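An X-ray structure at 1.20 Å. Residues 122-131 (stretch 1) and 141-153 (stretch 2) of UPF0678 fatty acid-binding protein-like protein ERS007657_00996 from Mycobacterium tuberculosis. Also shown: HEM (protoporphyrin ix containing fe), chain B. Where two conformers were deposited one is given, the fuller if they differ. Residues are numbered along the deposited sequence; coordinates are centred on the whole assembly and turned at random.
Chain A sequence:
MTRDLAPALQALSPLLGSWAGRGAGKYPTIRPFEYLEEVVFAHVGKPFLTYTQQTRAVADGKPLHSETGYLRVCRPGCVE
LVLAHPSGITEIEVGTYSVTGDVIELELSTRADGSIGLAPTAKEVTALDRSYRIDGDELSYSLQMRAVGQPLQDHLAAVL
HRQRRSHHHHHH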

ATOM      1  N   ALA A 122     -18.418  -9.117  -1.280  1.00  8.96           N
ATOM      2  CA  ALA A 122     -17.113  -8.923  -0.611  1.00  8.77           C
ATOM      3  C   ALA A 122     -17.202  -9.319   0.870  1.00  9.01           C
ATOM      4  O   ALA A 122     -18.296  -9.216   1.505  1.00 10.39           O
ATOM      5  CB  ALA A 122     -16.666  -7.500  -0.762  1.00  9.09           C
ATOM      6  N   LYS A 123     -16.073  -9.682   1.447  1.00  9.03           N
ATOM      7  CA  LYS A 123     -15.927  -9.789   2.914  1.00 10.09           C
ATOM      8  C   LYS A 123     -16.062  -8.402   3.547  1.00  8.87           C
ATOM      9  O   LYS A 123     -15.715  -7.397   2.917  1.00 10.05           O
ATOM     10  CB  LYS A 123     -14.578 -10.400   3.261  1.00 12.55           C
ATOM     11  CG  LYS A 123     -14.315 -11.766   2.664  1.00 20.47           C
ATOM     12  CD  LYS A 123     -15.035 -12.867   3.364  1.00 29.07           C
ATOM     13  CE  LYS A 123     -14.606 -14.244   2.889  1.00 26.78           C
ATOM     14  NZ  LYS A 123     -13.187 -14.524   3.207  1.00 42.67           N
ATOM     15  N   GLU A 124     -16.432  -8.370   4.813  1.00  8.20           N
ATOM     16  CA  GLU A 124     -16.727  -7.097   5.518  1.00  7.88           C
ATOM     17  C   GLU A 124     -15.435  -6.530   6.121  1.00  8.93           C
ATOM     18  O   GLU A 124     -15.128  -6.768   7.289  1.00 12.67           O
ATOM     19  CB  GLU A 124     -17.798  -7.277   6.586  1.00  9.24           C
ATOM     20  CG  GLU A 124     -19.111  -7.773   6.048  1.00 10.47           C
ATOM     21  CD  GLU A 124     -19.314  -9.255   6.176  1.00 13.47           C
ATOM     22  OE1 GLU A 124     -18.299  -9.971   6.415  1.00 14.20           O
ATOM     23  OE2 GLU A 124     -20.431  -9.709   5.928  1.00 15.64           O
ATOM     24  N   VAL A 125     -14.787  -5.673   5.372  1.00  8.56           N
ATOM     25  CA  VAL A 125     -13.635  -4.851   5.811  1.00  7.81           C
ATOM     26  C   VAL A 125     -14.153  -3.453   6.131  1.00  7.76           C
ATOM     27  O   VAL A 125     -14.882  -2.877   5.291  1.00  8.64           O
ATOM     28  CB  VAL A 125     -12.568  -4.815   4.720  1.00  8.38           C
ATOM     29  CG1 VAL A 125     -11.408  -3.949   5.145  1.00  8.79           C
ATOM     30  CG2 VAL A 125     -12.099  -6.213   4.351  1.00  9.54           C
ATOM     31  N   THR A 126     -13.800  -2.923   7.291  1.00  7.42           N
ATOM     32  CA  THR A 126     -14.278  -1.594   7.693  1.00  7.82           C
ATOM     33  C   THR A 126     -13.162  -0.585   7.921  1.00  8.43           C
ATOM     34  O   THR A 126     -13.474   0.592   7.936  1.00  9.62           O
ATOM     35  CB  THR A 126     -15.209  -1.667   8.903  1.00  8.57           C
ATOM     36  OG1 THR A 126     -14.501  -2.146  10.043  1.00  9.17           O
ATOM     37  CG2 THR A 126     -16.428  -2.516   8.634  1.00  9.42           C
ATOM     38  N   ALA A 127     -11.921  -1.010   8.158  1.00  7.46           N
ATOM     39  CA  ALA A 127     -10.813  -0.029   8.224  1.00  7.34           C
ATOM     40  C   ALA A 127      -9.511  -0.665   7.774  1.00  7.02           C
ATOM     41  O   ALA A 127      -9.282  -1.856   8.048  1.00  7.93           O
ATOM     42  CB  ALA A 127     -10.673   0.575   9.605  1.00  7.71           C
ATOM     43  N   LEU A 128      -8.655   0.162   7.183  1.00  6.89           N
ATOM     44  CA  LEU A 128      -7.279  -0.207   6.801  1.00  6.67           C
ATOM     45  C   LEU A 128      -6.345   0.937   7.147  1.00  6.86           C
ATOM     46  O   LEU A 128      -6.679   2.098   6.834  1.00  7.57           O
ATOM     47  CB  LEU A 128      -7.225  -0.509   5.304  1.00  7.74           C
ATOM     48  CG  LEU A 128      -8.031  -1.723   4.866  1.00  7.94           C
ATOM     49  CD1 LEU A 128      -8.298  -1.697   3.368  1.00 10.51           C
ATOM     50  CD2 LEU A 128      -7.359  -3.015   5.280  1.00  8.88           C
ATOM     51  N   ASP A 129      -5.234   0.604   7.786  1.00  6.48           N
ATOM     52  CA  ASP A 129      -4.151   1.550   8.090  1.00  6.86           C
ATOM     53  C   ASP A 129      -2.876   1.036   7.434  1.00  6.77           C
ATOM     54  O   ASP A 129      -2.608  -0.177   7.504  1.00  8.19           O
ATOM     55  CB  ASP A 129      -3.879   1.659   9.593  1.00  7.60           C
ATOM     56  CG  ASP A 129      -4.931   2.346  10.455  1.00  8.58           C
ATOM     57  OD1 ASP A 129      -6.071   2.536  10.002  1.00  9.08           O
ATOM     58  OD2 ASP A 129      -4.595   2.619  11.632  1.00 11.90           O
ATOM     59  N   ARG A 130      -2.119   1.925   6.825  1.00  6.47           N
ATOM     60  CA  ARG A 130      -0.808   1.601   6.221  1.00  7.16           C
ATOM     61  C   ARG A 130       0.280   2.516   6.791  1.00  7.68           C
ATOM     62  O   ARG A 130       0.092   3.745   6.833  1.00  8.27           O
ATOM     63  CB  ARG A 130      -0.890   1.733   4.704  1.00  9.18           C
ATOM     64  CG  ARG A 130      -1.738   0.658   4.035  1.00  8.63           C
ATOM     65  CD  ARG A 130      -1.922   0.952   2.564  1.00  9.64           C
ATOM     66  NE  ARG A 130      -2.940   0.113   1.960  1.00  8.95           N
ATOM     67  CZ  ARG A 130      -2.734  -0.786   1.010  1.00  8.25           C
ATOM     68  NH1 ARG A 130      -1.515  -1.033   0.540  1.00  9.98           N
ATOM     69  NH2 ARG A 130      -3.750  -1.469   0.543  1.00  7.61           N
ATOM     70  N   SER A 131       1.409   1.911   7.129  1.00  7.64           N
ATOM     71  CA  SER A 131       2.657   2.598   7.506  0.50  8.92           C
ATOM     72  C   SER A 131       3.762   2.164   6.536  1.00  8.27           C
ATOM     73  O   SER A 131       4.077   0.993   6.515  1.00  9.32           O
ATOM     74  CB  SER A 131       3.001   2.278   8.935  0.50 13.44           C
ATOM     75  OG  SER A 131       4.169   2.956   9.336  0.50 18.29           O
ATOM     76  N   TYR A 141       6.703  -1.960   4.911  1.00  9.31           N
ATOM     77  CA  TYR A 141       5.388  -1.487   5.349  1.00  8.22           C
ATOM     78  C   TYR A 141       4.779  -2.484   6.314  1.00  8.27           C
ATOM     79  O   TYR A 141       5.111  -3.684   6.311  1.00  8.73           O
ATOM     80  CB  TYR A 141       4.461  -1.258   4.160  1.00  8.51           C
ATOM     81  CG  TYR A 141       4.027  -2.498   3.428  1.00  8.81           C
ATOM     82  CD1 TYR A 141       2.986  -3.287   3.895  1.00  9.13           C
ATOM     83  CD2 TYR A 141       4.673  -2.894   2.265  1.00  8.71           C
ATOM     84  CE1 TYR A 141       2.608  -4.445   3.239  1.00  8.73           C
ATOM     85  CE2 TYR A 141       4.300  -4.037   1.582  1.00  9.58           C
ATOM     86  CZ  TYR A 141       3.259  -4.821   2.074  1.00  8.68           C
ATOM     87  OH  TYR A 141       2.862  -5.952   1.434  1.00  8.73           O
ATOM     88  N   SER A 142       3.815  -1.973   7.052  1.00  8.20           N
ATOM     89  CA  SER A 142       2.815  -2.797   7.749  0.50  8.60           C
ATOM     90  C   SER A 142       1.424  -2.293   7.416  1.00  8.60           C
ATOM     91  O   SER A 142       1.242  -1.070   7.201  1.00  9.94           O
ATOM     92  CB  SER A 142       3.051  -2.851   9.238  0.50  9.36           C
ATOM     93  OG  SER A 142       2.705  -1.629   9.864  0.50 12.10           O
ATOM     94  N   LEU A 143       0.487  -3.221   7.357  1.00  7.85           N
ATOM     95  CA  LEU A 143      -0.934  -2.923   7.114  1.00  7.92           C
ATOM     96  C   LEU A 143      -1.733  -3.519   8.248  1.00  7.66           C
ATOM     97  O   LEU A 143      -1.584  -4.712   8.538  1.00  8.12           O
ATOM     98  CB  LEU A 143      -1.366  -3.453   5.741  1.00  8.43           C
ATOM     99  CG  LEU A 143      -2.834  -3.228   5.387  1.00  8.68           C
ATOM    100  CD1 LEU A 143      -2.992  -3.071   3.881  1.00 11.62           C
ATOM    101  CD2 LEU A 143      -3.709  -4.359   5.900  1.00  9.99           C
ATOM    102  N   GLN A 144      -2.539  -2.685   8.864  1.00  7.35           N
ATOM    103  CA  GLN A 144      -3.513  -3.141   9.871  0.50  7.99           C
ATOM    104  C   GLN A 144      -4.927  -3.089   9.288  1.00  6.66           C
ATOM    105  O   GLN A 144      -5.213  -2.228   8.426  1.00  7.64           O
ATOM    106  CB  GLN A 144      -3.389  -2.326  11.153  0.50  9.23           C
ATOM    107  CG  GLN A 144      -2.028  -2.452  11.802  0.50  9.56           C
ATOM    108  CD  GLN A 144      -2.085  -2.099  13.262  0.50  9.84           C
ATOM    109  OE1 GLN A 144      -2.678  -1.087  13.654  0.50 12.82           O
ATOM    110  NE2 GLN A 144      -1.415  -2.899  14.079  0.50 11.44           N
ATOM    111  N   MET A 145      -5.753  -4.009   9.719  1.00  7.11           N
ATOM    112  CA  MET A 145      -7.110  -4.188   9.185  1.00  7.67           C
ATOM    113  C   MET A 145      -8.095  -4.373  10.337  1.00  7.72           C
ATOM    114  O   MET A 145      -7.791  -5.097  11.276  1.00  8.20           O
ATOM    115  CB  MET A 145      -7.138  -5.398   8.263  1.00  8.33           C
ATOM    116  CG  MET A 145      -8.494  -5.692   7.690  1.00  8.62           C
ATOM    117  SD  MET A 145      -8.429  -6.871   6.324  1.00  9.18           S
ATOM    118  CE  MET A 145      -7.947  -8.380   7.172  1.00  9.18           C
ATOM    119  N   ARG A 146      -9.261  -3.762  10.213  1.00  7.96           N
ATOM    120  CA  ARG A 146     -10.464  -4.012  11.027  1.00  8.05           C
ATOM    121  C   ARG A 146     -11.489  -4.654  10.102  1.00  7.15           C
ATOM    122  O   ARG A 146     -11.842  -4.036   9.089  1.00  7.99           O
ATOM    123  CB  ARG A 146     -10.985  -2.695  11.606  1.00  8.11           C
ATOM    124  CG  ARG A 146     -12.131  -2.836  12.596  1.00  8.40           C
ATOM    125  CD  ARG A 146     -12.578  -1.475  13.145  1.00  9.20           C
ATOM    126  NE  ARG A 146     -13.246  -0.665  12.130  1.00  9.29           N
ATOM    127  CZ  ARG A 146     -13.212   0.679  12.061  1.00  9.40           C
ATOM    128  NH1 ARG A 146     -12.402   1.389  12.827  1.00 10.07           N
ATOM    129  NH2 ARG A 146     -13.969   1.309  11.176  1.00 10.20           N
ATOM    130  N   ALA A 147     -11.864  -5.888  10.371  1.00  7.89           N
ATOM    131  CA  ALA A 147     -12.668  -6.672   9.426  1.00  7.55           C
ATOM    132  C   ALA A 147     -13.267  -7.878  10.138  1.00  7.95           C
ATOM    133  O   ALA A 147     -12.676  -8.337  11.113  1.00  8.44           O
ATOM    134  CB  ALA A 147     -11.833  -7.130   8.252  1.00  8.15           C
ATOM    135  N   VAL A 148     -14.373  -8.370   9.602  1.00  9.18           N
ATOM    136  CA  VAL A 148     -14.969  -9.697   9.923  1.00 11.12           C
ATOM    137  C   VAL A 148     -14.962  -9.890  11.458  1.00 10.18           C
ATOM    138  O   VAL A 148     -14.602 -10.988  11.961  1.00 10.71           O
ATOM    139  CB  VAL A 148     -14.285 -10.839   9.138  1.00 10.81           C
ATOM    140  CG1 VAL A 148     -14.556 -10.713   7.643  1.00 12.46           C
ATOM    141  CG2 VAL A 148     -12.788 -10.946   9.405  1.00 10.70           C
ATOM    142  N   GLY A 149     -15.425  -8.872  12.189  1.00 10.57           N
ATOM    143  CA  GLY A 149     -15.683  -8.969  13.623  1.00 11.27           C
ATOM    144  C   GLY A 149     -14.461  -8.747  14.479  1.00 10.55           C
ATOM    145  O   GLY A 149     -14.587  -8.837  15.706  1.00 13.11           O
ATOM    146  N   GLN A 150     -13.309  -8.473  13.877  1.00  9.55           N
ATOM    147  CA  GLN A 150     -12.040  -8.359  14.628  1.00  9.75           C
ATOM    148  C   GLN A 150     -11.638  -6.896  14.740  1.00 10.17           C
ATOM    149  O   GLN A 150     -11.826  -6.117  13.799  1.00 10.39           O
ATOM    150  CB  GLN A 150     -10.931  -9.159  13.954  1.00 10.47           C
ATOM    151  CG  GLN A 150     -11.364 -10.546  13.507  1.00 10.50           C
ATOM    152  CD  GLN A 150     -11.904 -11.354  14.650  1.00 12.09           C
ATOM    153  OE1 GLN A 150     -11.255 -11.496  15.682  1.00 13.63           O
ATOM    154  NE2 GLN A 150     -13.121 -11.838  14.484  1.00 13.44           N
ATOM    155  N   PRO A 151     -11.007  -6.503  15.856  1.00 11.50           N
ATOM    156  CA  PRO A 151     -10.510  -5.140  16.002  1.00 11.21           C
ATOM    157  C   PRO A 151      -9.321  -4.880  15.061  1.00 11.22           C
ATOM    158  O   PRO A 151      -8.644  -5.813  14.656  1.00 11.14           O
ATOM    159  CB  PRO A 151     -10.121  -5.039  17.481  1.00 13.35           C
ATOM    160  CG  PRO A 151      -9.805  -6.479  17.864  1.00 16.72           C
ATOM    161  CD  PRO A 151     -10.778  -7.324  17.056  1.00 13.48           C
ATOM    162  N   LEU A 152      -9.028  -3.607  14.840  1.00  9.71           N
ATOM    163  CA  LEU A 152      -7.887  -3.152  14.030  1.00  8.59           C
ATOM    164  C   LEU A 152      -6.606  -3.804  14.528  1.00  9.76           C
ATOM    165  O   LEU A 152      -6.275  -3.651  15.730  1.00 10.92           O
ATOM    166  CB  LEU A 152      -7.813  -1.638  14.113  1.00  9.51           C
ATOM    167  CG  LEU A 152      -6.711  -0.986  13.278  1.00 10.73           C
ATOM    168  CD1 LEU A 152      -7.017  -1.059  11.789  1.00 10.79           C
ATOM    169  CD2 LEU A 152      -6.484   0.461  13.721  1.00 12.91           C
ATOM    170  N   GLN A 153      -5.887  -4.482  13.650  1.00  8.87           N
ATOM    171  CA  GLN A 153      -4.684  -5.237  14.024  1.00  9.35           C
ATOM    172  C   GLN A 153      -3.898  -5.619  12.764  1.00  8.82           C
ATOM    173  O   GLN A 153      -4.461  -5.580  11.664  1.00  9.42           O
ATOM    174  CB  GLN A 153      -5.060  -6.470  14.837  1.00 10.17           C
ATOM    175  CG  GLN A 153      -5.877  -7.473  14.061  1.00 10.41           C
ATOM    176  CD  GLN A 153      -6.362  -8.570  14.960  1.00 11.40           C
ATOM    177  OE1 GLN A 153      -5.639  -9.535  15.222  1.00 12.09           O
ATOM    178  NE2 GLN A 153      -7.588  -8.411  15.451  1.00 11.77           N
TER
HETATM  179  CHA HEM B 201      -7.513 -13.208   4.206  1.00 13.65           C
HETATM  180  CHB HEM B 201      -3.390 -12.702   1.795  1.00 12.11           C
HETATM  181  CHC HEM B 201      -4.149  -7.904   1.421  1.00  9.92           C
HETATM  182  CHD HEM B 201      -8.537  -8.521   3.423  1.00 11.40           C
HETATM  183  C1A HEM B 201      -6.324 -13.470   3.574  1.00 12.77           C
HETATM  184  C2A HEM B 201      -5.782 -14.787   3.384  1.00 12.60           C
HETATM  185  C3A HEM B 201      -4.629 -14.634   2.698  1.00 12.40           C
HETATM  186  C4A HEM B 201      -4.445 -13.243   2.479  1.00 12.35           C
HETATM  187  CMA HEM B 201      -3.722 -15.728   2.212  1.00 14.59           C
HETATM  188  CAA HEM B 201      -6.400 -16.083   3.853  1.00 14.60           C
HETATM  189  CBA HEM B 201      -6.928 -16.893   2.675  1.00 20.06           C
HETATM  190  CGA HEM B 201      -8.008 -16.143   1.972  1.00 25.23           C
HETATM  191  O1A HEM B 201      -7.877 -15.872   0.760  1.00 34.00           O
HETATM  192  O2A HEM B 201      -9.051 -15.832   2.581  1.00 33.30           O
HETATM  193  C1B HEM B 201      -3.216 -11.330   1.533  1.00 11.05           C
HETATM  194  C2B HEM B 201      -2.101 -10.797   0.816  1.00 11.04           C
HETATM  195  C3B HEM B 201      -2.281  -9.427   0.739  1.00 10.92           C
HETATM  196  C4B HEM B 201      -3.578  -9.160   1.376  1.00 10.29           C
HETATM  197  CMB HEM B 201      -0.946 -11.591   0.251  1.00 12.53           C
HETATM  198  CAB HEM B 201      -1.406  -8.376   0.174  1.00 12.13           C
HETATM  199  CBB HEM B 201      -0.093  -8.493   0.170  1.00 13.38           C
HETATM  200  C1C HEM B 201      -5.440  -7.662   1.897  1.00  9.68           C
HETATM  201  C2C HEM B 201      -6.094  -6.410   1.879  1.00  9.76           C
HETATM  202  C3C HEM B 201      -7.355  -6.606   2.379  1.00 10.70           C
HETATM  203  C4C HEM B 201      -7.435  -7.978   2.807  1.00 11.14           C
HETATM  204  CMC HEM B 201      -5.476  -5.142   1.388  1.00 11.07           C
HETATM  205  CAC HEM B 201      -8.488  -5.657   2.454  1.00 10.31           C
HETATM  206  CBC HEM B 201      -8.798  -4.840   1.440  1.00 12.23           C
HETATM  207  C1D HEM B 201      -8.582  -9.841   3.856  1.00 11.94           C
HETATM  208  C2D HEM B 201      -9.751 -10.419   4.534  1.00 14.68           C
HETATM  209  C3D HEM B 201      -9.474 -11.707   4.740  1.00 15.86           C
HETATM  210  C4D HEM B 201      -8.114 -11.941   4.211  1.00 13.29           C
HETATM  211  CMD HEM B 201     -11.040  -9.712   4.851  1.00 14.29           C
HETATM  212  CAD HEM B 201     -10.509 -12.763   5.013  1.00 23.95           C
HETATM  213  CBD HEM B 201     -10.589 -13.055   6.441  1.00 22.60           C
HETATM  214  CGD HEM B 201     -11.695 -14.084   6.694  1.00 19.07           C
HETATM  215  O1D HEM B 201     -12.297 -14.809   5.833  1.00 26.26           O
HETATM  216  O2D HEM B 201     -12.009 -14.177   7.799  1.00 18.18           O
HETATM  217  NA  HEM B 201      -5.482 -12.542   2.981  1.00 11.41           N
HETATM  218  NB  HEM B 201      -4.064 -10.328   1.837  1.00 10.89           N
HETATM  219  NC  HEM B 201      -6.246  -8.593   2.496  1.00 10.49           N
HETATM  220  ND  HEM B 201      -7.616 -10.797   3.667  1.00 12.17           N
HETATM  221 FE   HEM B 201      -5.856 -10.571   2.838  1.00 11.25          FE
HETATM  222  O   HOH W   1      -2.576   1.381  12.768  1.00 17.81           O
HETATM  223  O   HOH W   2      -6.758 -10.945   0.925  1.00 17.01           O

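Strands 125-131 and 141-147 pair as antiparallel neighbours, their N-to-C directions 162° apart and their axes approaching to 4.7 Å. Two-way backbone hydrogen bonding sets the register. D129 N donates to Q144 O and Q144 N to D129 O, both at 2.9 Å, and S131 N to S142 O and S142 N to S131 O, both at 3.0 Å. The non-hydrogen-bonded pair R130-L143 lies between these rungs, and L128-M145 between D129-Q144 and A127-R146, where CA-H...O contacts such as L143 CA to D129 O (3.2 Å) supplement the hydrogen bonds. The ladder is interrupted by a beta bulge at T126, whose phi/psi of -119/-21° departs from extended geometry. Here R146 O accepts from both T126 N (2.9 Å) and A127 N (3.2 Å), while R146 N returns a bond to A127 O (2.9 Å). Beyond the bulge, V125 pairs with A147, and V148 N donates to E124 O (2.9 Å) as the second stretch enters a type I' turn from A147 to Q150. V148 and G149 occupy its positive-phi positions, the latter a conformation that favours glycine.

The side chains of V125, L128, R130, L143, M145 and A147 share one face of the sheet, and all six are buried. L128 CD2 packs against L143 CD2 (3.9 Å) and M145 CG (3.8 Å), and V125 CG2 lies 4.0 Å from A147 CB. This apolar surface also meets the heme: M145 SD approaches HEM CHD at 3.3 Å, V125 CG2 lies 3.7 Å from HEM CMD, and L128 CD1 lies 3.7 Å from HEM CBC. R130 is on this face too, and L143 CD1 lies over one face of its guanidinium, 3.7 Å from R130 CZ; its nitrogens are hydrogen-bonded outside the two stretches, so the charged group is not left unsatisfied by burial. K123, before the strand, reaches the cofactor through its long chain, K123 NZ donating to HEM O1D at 2.8 Å.

The face bearing A127, D129, S131, S142, Q144 and R146 is more polar. R146 stretches back over the first strand, its guanidinium lying over the small side chain of A127, with A127 CB 3.5 Å from R146 CZ. At the guanidinium edge, R146 NE donates to T126 OG1 (2.9 Å), so the bulge is held by side chain as well as backbone. Further along, water 1 bridges the strands, donating to D129 OD2 and Q144 OE1 at 2.6 Å each. L152 CD2 lies 3.5 Å from D129 OD2, adding an apolar flank to this polar site.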